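Local coordinates for protein putative adenylate cyclase (Vibrio parahaemolyticus, PDB 2ACA) that is a putative class IV-like adenylate cyclase of the CYTH family, which would convert ATP to cyclic AMP, at residues A[37-42]-A[116-121]; A[123-128]-A[137-142]. All blocks are in the same frame, centred on the assembly; numbering follows the deposited sequence.

Contact 1: A[37-42]-A[116-121]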
HETATM    1  N   MSE A  37       1.621  11.145  19.347  1.00 38.20           N
HETATM    2  CA  MSE A  37       1.335  10.085  18.385  1.00 34.38           C
HETATM    3  C   MSE A  37       2.034   8.815  18.863  1.00 31.26           C
HETATM    4  O   MSE A  37       1.498   7.715  18.768  1.00 29.69           O
HETATM    5  CB  MSE A  37       1.827  10.487  16.990  1.00 36.32           C
HETATM    6  CG  MSE A  37       1.446   9.515  15.885  1.00 38.81           C
HETATM    7 SE   MSE A  37       2.045  10.070  14.122  1.00 44.07          SE
HETATM    8  CE  MSE A  37       1.040   8.818  13.046  1.00 41.69           C
ATOM      9  N   PHE A  38       3.244   8.980  19.377  1.00 31.48           N
ATOM     10  CA  PHE A  38       4.007   7.869  19.917  1.00 29.20           C
ATOM     11  C   PHE A  38       5.370   8.387  20.337  1.00 28.83           C
ATOM     12  O   PHE A  38       5.852   9.383  19.807  1.00 30.44           O
ATOM     13  CB  PHE A  38       4.133   6.724  18.893  1.00 21.91           C
ATOM     14  CG  PHE A  38       4.958   7.062  17.687  1.00 20.96           C
ATOM     15  CD1 PHE A  38       6.345   7.116  17.769  1.00 18.72           C
ATOM     16  CD2 PHE A  38       4.346   7.323  16.463  1.00 19.22           C
ATOM     17  CE1 PHE A  38       7.111   7.421  16.647  1.00 18.38           C
ATOM     18  CE2 PHE A  38       5.105   7.632  15.339  1.00 18.71           C
ATOM     19  CZ  PHE A  38       6.486   7.679  15.430  1.00 18.27           C
ATOM     20  N   GLU A  39       5.981   7.716  21.300  1.00 23.88           N
ATOM     21  CA  GLU A  39       7.281   8.128  21.792  1.00 24.29           C
ATOM     22  C   GLU A  39       8.218   6.938  21.850  1.00 21.78           C
ATOM     23  O   GLU A  39       7.792   5.820  22.131  1.00 22.19           O
ATOM     24  CB  GLU A  39       7.142   8.715  23.199  1.00 39.68           C
ATOM     25  CG  GLU A  39       6.163   9.876  23.319  1.00 43.05           C
ATOM     26  CD  GLU A  39       5.878  10.236  24.770  1.00 44.96           C
ATOM     27  OE1 GLU A  39       5.123  11.196  25.019  1.00 45.00           O
ATOM     28  OE2 GLU A  39       6.411   9.548  25.664  1.00 47.04           O
ATOM     29  N   ASN A  40       9.491   7.188  21.573  1.00 19.53           N
ATOM     30  CA  ASN A  40      10.531   6.160  21.622  1.00 19.70           C
ATOM     31  C   ASN A  40      10.302   4.851  20.841  1.00 18.52           C
ATOM     32  O   ASN A  40      10.668   3.770  21.314  1.00 15.72           O
ATOM     33  CB  ASN A  40      10.839   5.838  23.086  1.00 25.09           C
ATOM     34  CG  ASN A  40      11.223   7.079  23.886  1.00 26.96           C
ATOM     35  OD1 ASN A  40      12.161   7.790  23.535  1.00 25.85           O
ATOM     36  ND2 ASN A  40      10.491   7.342  24.963  1.00 27.12           N
ATOM     37  N   ASN A  41       9.697   4.939  19.661  1.00 20.98           N
ATOM     38  CA  ASN A  41       9.499   3.740  18.839  1.00 20.52           C
ATOM     39  C   ASN A  41      10.739   3.582  17.972  1.00 20.35           C
ATOM     40  O   ASN A  41      11.534   4.514  17.831  1.00 21.61           O
ATOM     41  CB  ASN A  41       8.300   3.880  17.893  1.00 21.60           C
ATOM     42  CG  ASN A  41       6.974   3.601  18.566  1.00 21.54           C
ATOM     43  OD1 ASN A  41       6.030   3.164  17.917  1.00 22.52           O
ATOM     44  ND2 ASN A  41       6.886   3.872  19.860  1.00 20.90           N
ATOM     45  N   GLN A  42      10.910   2.402  17.396  1.00 16.44           N
ATOM     46  CA  GLN A  42      12.025   2.181  16.496  1.00 17.32           C
ATOM     47  C   GLN A  42      11.459   2.350  15.087  1.00 17.10           C
ATOM     48  O   GLN A  42      10.433   1.750  14.749  1.00 17.17           O
ATOM     49  CB  GLN A  42      12.588   0.769  16.644  1.00 48.77           C
ATOM     50  CG  GLN A  42      13.835   0.541  15.802  1.00 54.91           C
ATOM     51  CD  GLN A  42      14.240  -0.917  15.721  1.00 58.74           C
ATOM     52  OE1 GLN A  42      13.508  -1.752  15.183  1.00 61.88           O
ATOM     53  NE2 GLN A  42      15.414  -1.233  16.255  1.00 60.59           N
ATOM     54  N   SER A 116      10.149   9.855  17.945  1.00 19.60           N
ATOM     55  CA  SER A 116       9.018  10.325  18.731  1.00 22.81           C
ATOM     56  C   SER A 116       8.335  11.415  17.921  1.00 24.83           C
ATOM     57  O   SER A 116       8.999  12.272  17.334  1.00 25.52           O
ATOM     58  CB  SER A 116       9.476  10.911  20.072  1.00 27.86           C
ATOM     59  OG  SER A 116       9.920   9.905  20.958  1.00 29.61           O
ATOM     60  N   ILE A 117       7.010  11.374  17.877  1.00 33.76           N
ATOM     61  CA  ILE A 117       6.257  12.376  17.146  1.00 34.46           C
ATOM     62  C   ILE A 117       5.167  12.970  18.037  1.00 36.47           C
ATOM     63  O   ILE A 117       4.413  12.237  18.683  1.00 36.02           O
ATOM     64  CB  ILE A 117       5.618  11.772  15.878  1.00 23.68           C
ATOM     65  CG1 ILE A 117       6.713  11.181  14.982  1.00 24.14           C
ATOM     66  CG2 ILE A 117       4.839  12.849  15.120  1.00 22.36           C
ATOM     67  CD1 ILE A 117       6.234  10.752  13.588  1.00 22.11           C
ATOM     68  N   PHE A 118       5.103  14.303  18.077  1.00 36.61           N
ATOM     69  CA  PHE A 118       4.112  15.005  18.885  1.00 37.80           C
ATOM     70  C   PHE A 118       3.302  15.969  18.042  1.00 39.54           C
ATOM     71  O   PHE A 118       3.730  16.383  16.969  1.00 39.15           O
ATOM     72  CB  PHE A 118       4.780  15.795  20.007  1.00 25.96           C
ATOM     73  CG  PHE A 118       5.725  14.990  20.834  1.00 23.22           C
ATOM     74  CD1 PHE A 118       7.069  14.915  20.495  1.00 23.18           C
ATOM     75  CD2 PHE A 118       5.277  14.303  21.953  1.00 22.17           C
ATOM     76  CE1 PHE A 118       7.952  14.171  21.255  1.00 21.28           C
ATOM     77  CE2 PHE A 118       6.156  13.552  22.721  1.00 21.58           C
ATOM     78  CZ  PHE A 118       7.496  13.486  22.372  1.00 21.49           C
ATOM     79  N   PHE A 119       2.128  16.327  18.549  1.00 36.93           N
ATOM     80  CA  PHE A 119       1.233  17.243  17.864  1.00 39.83           C
ATOM     81  C   PHE A 119       1.077  18.529  18.673  1.00 41.89           C
ATOM     82  O   PHE A 119       1.001  18.491  19.903  1.00 42.07           O
ATOM     83  CB  PHE A 119      -0.153  16.606  17.689  1.00 48.48           C
ATOM     84  CG  PHE A 119      -0.189  15.429  16.747  1.00 50.11           C
ATOM     85  CD1 PHE A 119      -1.301  14.586  16.720  1.00 50.88           C
ATOM     86  CD2 PHE A 119       0.859  15.176  15.868  1.00 51.05           C
ATOM     87  CE1 PHE A 119      -1.366  13.513  15.830  1.00 49.84           C
ATOM     88  CE2 PHE A 119       0.801  14.101  14.974  1.00 50.41           C
ATOM     89  CZ  PHE A 119      -0.315  13.270  14.957  1.00 49.85           C
ATOM     90  N   VAL A 120       1.040  19.660  17.977  1.00 38.62           N
ATOM     91  CA  VAL A 120       0.852  20.966  18.602  1.00 39.28           C
ATOM     92  C   VAL A 120       0.040  21.708  17.560  1.00 40.36           C
ATOM     93  O   VAL A 120       0.592  22.341  16.659  1.00 40.30           O
ATOM     94  CB  VAL A 120       2.188  21.700  18.835  1.00 46.84           C
ATOM     95  CG1 VAL A 120       1.921  23.108  19.327  1.00 47.07           C
ATOM     96  CG2 VAL A 120       3.024  20.949  19.865  1.00 46.24           C
ATOM     97  N   GLY A 121      -1.279  21.612  17.678  1.00 61.22           N
ATOM     98  CA  GLY A 121      -2.146  22.245  16.708  1.00 63.20           C
ATOM     99  C   GLY A 121      -2.166  21.308  15.517  1.00 64.32           C
ATOM    100  O   GLY A 121      -2.430  20.116  15.671  1.00 65.12           O
TER
HETATM  101  O   HOH W   1      11.647  10.938  23.485  1.00 49.08           O

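Contact 2: A[123-128]-A[137-142]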
ATOM      1  N   PHE A 123       0.517  21.301  13.536  1.00 48.62           N
ATOM      2  CA  PHE A 123       1.940  21.139  13.278  1.00 47.50           C
ATOM      3  C   PHE A 123       2.491  19.904  13.977  1.00 46.03           C
ATOM      4  O   PHE A 123       2.075  19.572  15.088  1.00 46.14           O
ATOM      5  CB  PHE A 123       2.692  22.385  13.740  1.00 68.62           C
ATOM      6  CG  PHE A 123       2.270  23.633  13.028  1.00 70.96           C
ATOM      7  CD1 PHE A 123       2.474  23.772  11.659  1.00 72.25           C
ATOM      8  CD2 PHE A 123       1.639  24.660  13.720  1.00 72.34           C
ATOM      9  CE1 PHE A 123       2.052  24.916  10.987  1.00 73.78           C
ATOM     10  CE2 PHE A 123       1.212  25.809  13.060  1.00 73.48           C
ATOM     11  CZ  PHE A 123       1.419  25.937  11.690  1.00 73.84           C
ATOM     12  N   HIS A 124       3.430  19.231  13.318  1.00 41.12           N
ATOM     13  CA  HIS A 124       4.040  18.023  13.861  1.00 38.30           C
ATOM     14  C   HIS A 124       5.451  18.285  14.367  1.00 34.01           C
ATOM     15  O   HIS A 124       6.203  19.040  13.759  1.00 33.92           O
ATOM     16  CB  HIS A 124       4.109  16.933  12.788  1.00 82.55           C
ATOM     17  CG  HIS A 124       2.788  16.599  12.169  1.00 86.65           C
ATOM     18  ND1 HIS A 124       1.729  16.101  12.895  1.00 88.05           N
ATOM     19  CD2 HIS A 124       2.358  16.682  10.886  1.00 87.64           C
ATOM     20  CE1 HIS A 124       0.702  15.893  12.089  1.00 87.98           C
ATOM     21  NE2 HIS A 124       1.058  16.239  10.864  1.00 88.06           N
ATOM     22  N   ILE A 125       5.806  17.664  15.484  1.00 24.09           N
ATOM     23  CA  ILE A 125       7.143  17.811  16.026  1.00 22.20           C
ATOM     24  C   ILE A 125       7.751  16.424  16.108  1.00 20.32           C
ATOM     25  O   ILE A 125       7.215  15.556  16.789  1.00 19.94           O
ATOM     26  CB  ILE A 125       7.140  18.409  17.445  1.00 31.60           C
ATOM     27  CG1 ILE A 125       6.536  19.816  17.433  1.00 32.79           C
ATOM     28  CG2 ILE A 125       8.565  18.431  17.983  1.00 29.26           C
ATOM     29  CD1 ILE A 125       6.598  20.514  18.785  1.00 32.86           C
ATOM     30  N   THR A 126       8.861  16.213  15.409  1.00 25.21           N
ATOM     31  CA  THR A 126       9.538  14.919  15.411  1.00 24.56           C
ATOM     32  C   THR A 126      10.893  14.990  16.115  1.00 24.00           C
ATOM     33  O   THR A 126      11.715  15.859  15.828  1.00 23.04           O
ATOM     34  CB  THR A 126       9.750  14.402  13.956  1.00 25.20           C
ATOM     35  OG1 THR A 126       8.477  14.216  13.331  1.00 29.60           O
ATOM     36  CG2 THR A 126      10.489  13.063  13.947  1.00 25.61           C
ATOM     37  N   LEU A 127      11.124  14.067  17.037  1.00 28.18           N
ATOM     38  CA  LEU A 127      12.391  14.020  17.752  1.00 28.66           C
ATOM     39  C   LEU A 127      13.048  12.669  17.441  1.00 28.09           C
ATOM     40  O   LEU A 127      12.502  11.615  17.760  1.00 27.87           O
ATOM     41  CB  LEU A 127      12.156  14.189  19.261  1.00 30.00           C
ATOM     42  CG  LEU A 127      13.407  14.177  20.145  1.00 33.44           C
ATOM     43  CD1 LEU A 127      14.302  15.339  19.751  1.00 33.82           C
ATOM     44  CD2 LEU A 127      13.031  14.288  21.621  1.00 34.07           C
ATOM     45  N   ASP A 128      14.219  12.710  16.812  1.00 22.23           N
ATOM     46  CA  ASP A 128      14.936  11.501  16.426  1.00 23.71           C
ATOM     47  C   ASP A 128      16.287  11.351  17.100  1.00 25.08           C
ATOM     48  O   ASP A 128      16.910  12.336  17.502  1.00 25.33           O
ATOM     49  CB  ASP A 128      15.163  11.494  14.912  1.00 27.47           C
ATOM     50  CG  ASP A 128      13.877  11.427  14.131  1.00 28.22           C
ATOM     51  OD1 ASP A 128      13.901  11.759  12.927  1.00 26.64           O
ATOM     52  OD2 ASP A 128      12.846  11.039  14.717  1.00 26.74           O
ATOM     53  N   ALA A 137      15.556  17.137  15.191  1.00 26.08           N
ATOM     54  CA  ALA A 137      14.158  17.514  15.362  1.00 25.28           C
ATOM     55  C   ALA A 137      13.578  18.024  14.049  1.00 25.73           C
ATOM     56  O   ALA A 137      14.253  18.721  13.289  1.00 25.82           O
ATOM     57  CB  ALA A 137      14.021  18.580  16.440  1.00 33.16           C
ATOM     58  N   GLU A 138      12.327  17.665  13.780  1.00 23.04           N
ATOM     59  CA  GLU A 138      11.670  18.102  12.560  1.00 24.87           C
ATOM     60  C   GLU A 138      10.360  18.768  12.922  1.00 24.04           C
ATOM     61  O   GLU A 138       9.632  18.280  13.779  1.00 24.12           O
ATOM     62  CB  GLU A 138      11.384  16.917  11.631  1.00 36.16           C
ATOM     63  CG  GLU A 138      12.585  16.045  11.331  1.00 39.63           C
ATOM     64  CD  GLU A 138      12.280  14.957  10.312  1.00 42.81           C
ATOM     65  OE1 GLU A 138      11.232  14.289  10.440  1.00 42.36           O
ATOM     66  OE2 GLU A 138      13.093  14.763   9.385  1.00 44.07           O
ATOM     67  N   PHE A 139      10.078  19.891  12.270  1.00 19.32           N
ATOM     68  CA  PHE A 139       8.844  20.624  12.483  1.00 20.95           C
ATOM     69  C   PHE A 139       8.198  20.674  11.118  1.00 22.00           C
ATOM     70  O   PHE A 139       8.852  21.028  10.139  1.00 22.08           O
ATOM     71  CB  PHE A 139       9.137  22.036  12.998  1.00 23.81           C
ATOM     72  CG  PHE A 139       9.793  22.058  14.346  1.00 22.88           C
ATOM     73  CD1 PHE A 139      11.140  21.757  14.479  1.00 23.24           C
ATOM     74  CD2 PHE A 139       9.053  22.325  15.492  1.00 23.78           C
ATOM     75  CE1 PHE A 139      11.746  21.720  15.740  1.00 24.03           C
ATOM     76  CE2 PHE A 139       9.651  22.290  16.755  1.00 23.78           C
ATOM     77  CZ  PHE A 139      11.000  21.986  16.875  1.00 21.90           C
ATOM     78  N   ALA A 140       6.924  20.314  11.031  1.00 21.93           N
ATOM     79  CA  ALA A 140       6.277  20.311   9.729  1.00 25.93           C
ATOM     80  C   ALA A 140       4.756  20.372   9.764  1.00 28.96           C
ATOM     81  O   ALA A 140       4.130  20.236  10.814  1.00 28.84           O
ATOM     82  CB  ALA A 140       6.718  19.070   8.943  1.00 20.22           C
ATOM     83  N   ILE A 141       4.182  20.569   8.584  1.00 35.54           N
ATOM     84  CA  ILE A 141       2.743  20.631   8.400  1.00 41.51           C
ATOM     85  C   ILE A 141       2.466  20.267   6.951  1.00 45.14           C
ATOM     86  O   ILE A 141       3.084  20.827   6.044  1.00 46.21           O
ATOM     87  CB  ILE A 141       2.198  22.052   8.669  1.00 73.66           C
ATOM     88  CG1 ILE A 141       0.753  22.163   8.180  1.00 74.48           C
ATOM     89  CG2 ILE A 141       3.062  23.087   7.970  1.00 74.02           C
ATOM     90  CD1 ILE A 141      -0.209  21.235   8.887  1.00 76.59           C
HETATM   91  N   MSE A 142       1.575  19.305   6.731  1.00 61.61           N
HETATM   92  CA  MSE A 142       1.211  18.906   5.376  1.00 66.12           C
HETATM   93  C   MSE A 142      -0.110  19.583   5.036  1.00 66.07           C
HETATM   94  O   MSE A 142      -1.060  19.550   5.823  1.00 66.05           O
HETATM   95  CB  MSE A 142       1.057  17.389   5.270  1.00142.95           C
HETATM   96  CG  MSE A 142       2.353  16.622   5.428  1.00150.14           C
HETATM   97 SE   MSE A 142       2.057  14.730   5.271  1.00161.19          SE
HETATM   98  CE  MSE A 142       2.481  14.495   3.406  1.00157.41           C
TER
HETATM   99  O   HOH W   2       7.647  16.352  12.187  1.00 35.69           O

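Contact 1: A[37-42]-A[116-121]
Residues 37-42 run antiparallel to 116-121, their touching parts directed 158° apart, and the pairing is a classic beta bulge in which Met-37 and Phe-38 both stand opposite Ile-117. It lies in the antiparallel sheet of the CYTH fold, where strand 35-49 turns a corner beside strand 106-120. Two backbone bonds grip Ile-117: Met-37 N gives its hydrogen to Ile-117 O at 3.1 Å, and Ile-117 N reaches Phe-38 O at 3.0 Å, nearly along the C=O axis.

Phe-38 holds CG in the crowded position between its backbone N and carbonyl carbon (chi1 67°). Its ring lies alongside Ile-117, Phe-38 CZ touching Ile-117 CG1 at 3.5 Å, with Ile-117 CD1 close by, while the backbone N of Ile-117 sits above one face toward the rim. Met-37, a selenomethionine, runs fully extended beside Ile-117, and its SE, 4.1 Å from Ile-117 CG2, makes an oblique Met-aromatic contact with Phe-119. Glu-39 also stretches out, its chain crossing Phe-118 at about a right angle, with OE1 at the ring edge 3.4 Å from Phe-118 CE2. The Phe-38 side chain also touches Ile-67 of strand 61-68 and Ile-72 of strand 72-78. At the corner the serine hydroxyl takes over from the backbone: Asn-40 N donates to Ser-116 OG at 2.8 Å and 169°, and water 1 links that same OG to Asn-40 OD1.

Contact 2: A[123-128]-A[137-142]
Segments 123-128 and 137-142 belong to an antiparallel beta hairpin, their axes 4.6 Å apart at closest approach. His-124 pairs with Ala-140 and Thr-126 with Glu-138 as hydrogen-bonded pairs; the straightest bond runs from His-124 N to Ala-140 O, 2.8 Å at 175°.

On one face Ile-125 and Phe-139 lie side by side, Ile-125 CG1 and Phe-139 CG both anti to the carbonyl carbon (chi1 -62° and -64°), so that Ile-125 CG1 reaches Phe-139 CE2 at 4.0 Å. Phe-123 crosses Ile-141 obliquely: Phe-123 CD1 presses on Ile-141 CB at 3.5 Å, and Ile-141 CG2, in the crowded position between N and carbonyl carbon, meets the ring at its edge.

Thr-126 and Glu-138 point the same way from the other face. Glu-138 runs extended, and the turn of its carboxylate puts OE1 3.8 Å from Thr-126 CG2. Water 2 joins Thr-126 OG1, at 2.6 Å, to the Glu-138 carbonyl. Asp-128 OD1 lies 4.4 Å from Glu-138 OE1; its salt bridge to Arg-115 would offset the like charges. A phosphate ion, probably from the crystallisation liquor, rests near Glu-138; with Glu-14, Lys-16 and Arg-115 around, this face is consistent with the charged interior of a CYTH triphosphate tunnel.

Phe-25 of helix 22-30 and Leu-156 of helix 152-162 pack on the Ile-125/Phe-139 face, Leu-159 on Phe-123, while strands 106-120 and 11-19 flank the hairpin.

How the contacts relate
From the N terminus the chain first passes through 37-42, in strand 35-49, and returns after a long excursion of 73 residues as 116-121, where contact 1 closes that loop. A tight turn then leads straight into 123-128, and a short hairpin connection brings 137-142 back for contact 2. The two are in series: contact 1 closes before contact 2 opens, so they neither nest nor cross. Their inner strands, 106-120 and 123-130, are sheet neighbours, probably hydrogen-bonded from Phe-118 N to Ile-125 O and from Leu-127 N to Ser-116 O. Together the contacts run across four strands adjacent in the sheet, tying 35-49 through to 134-143.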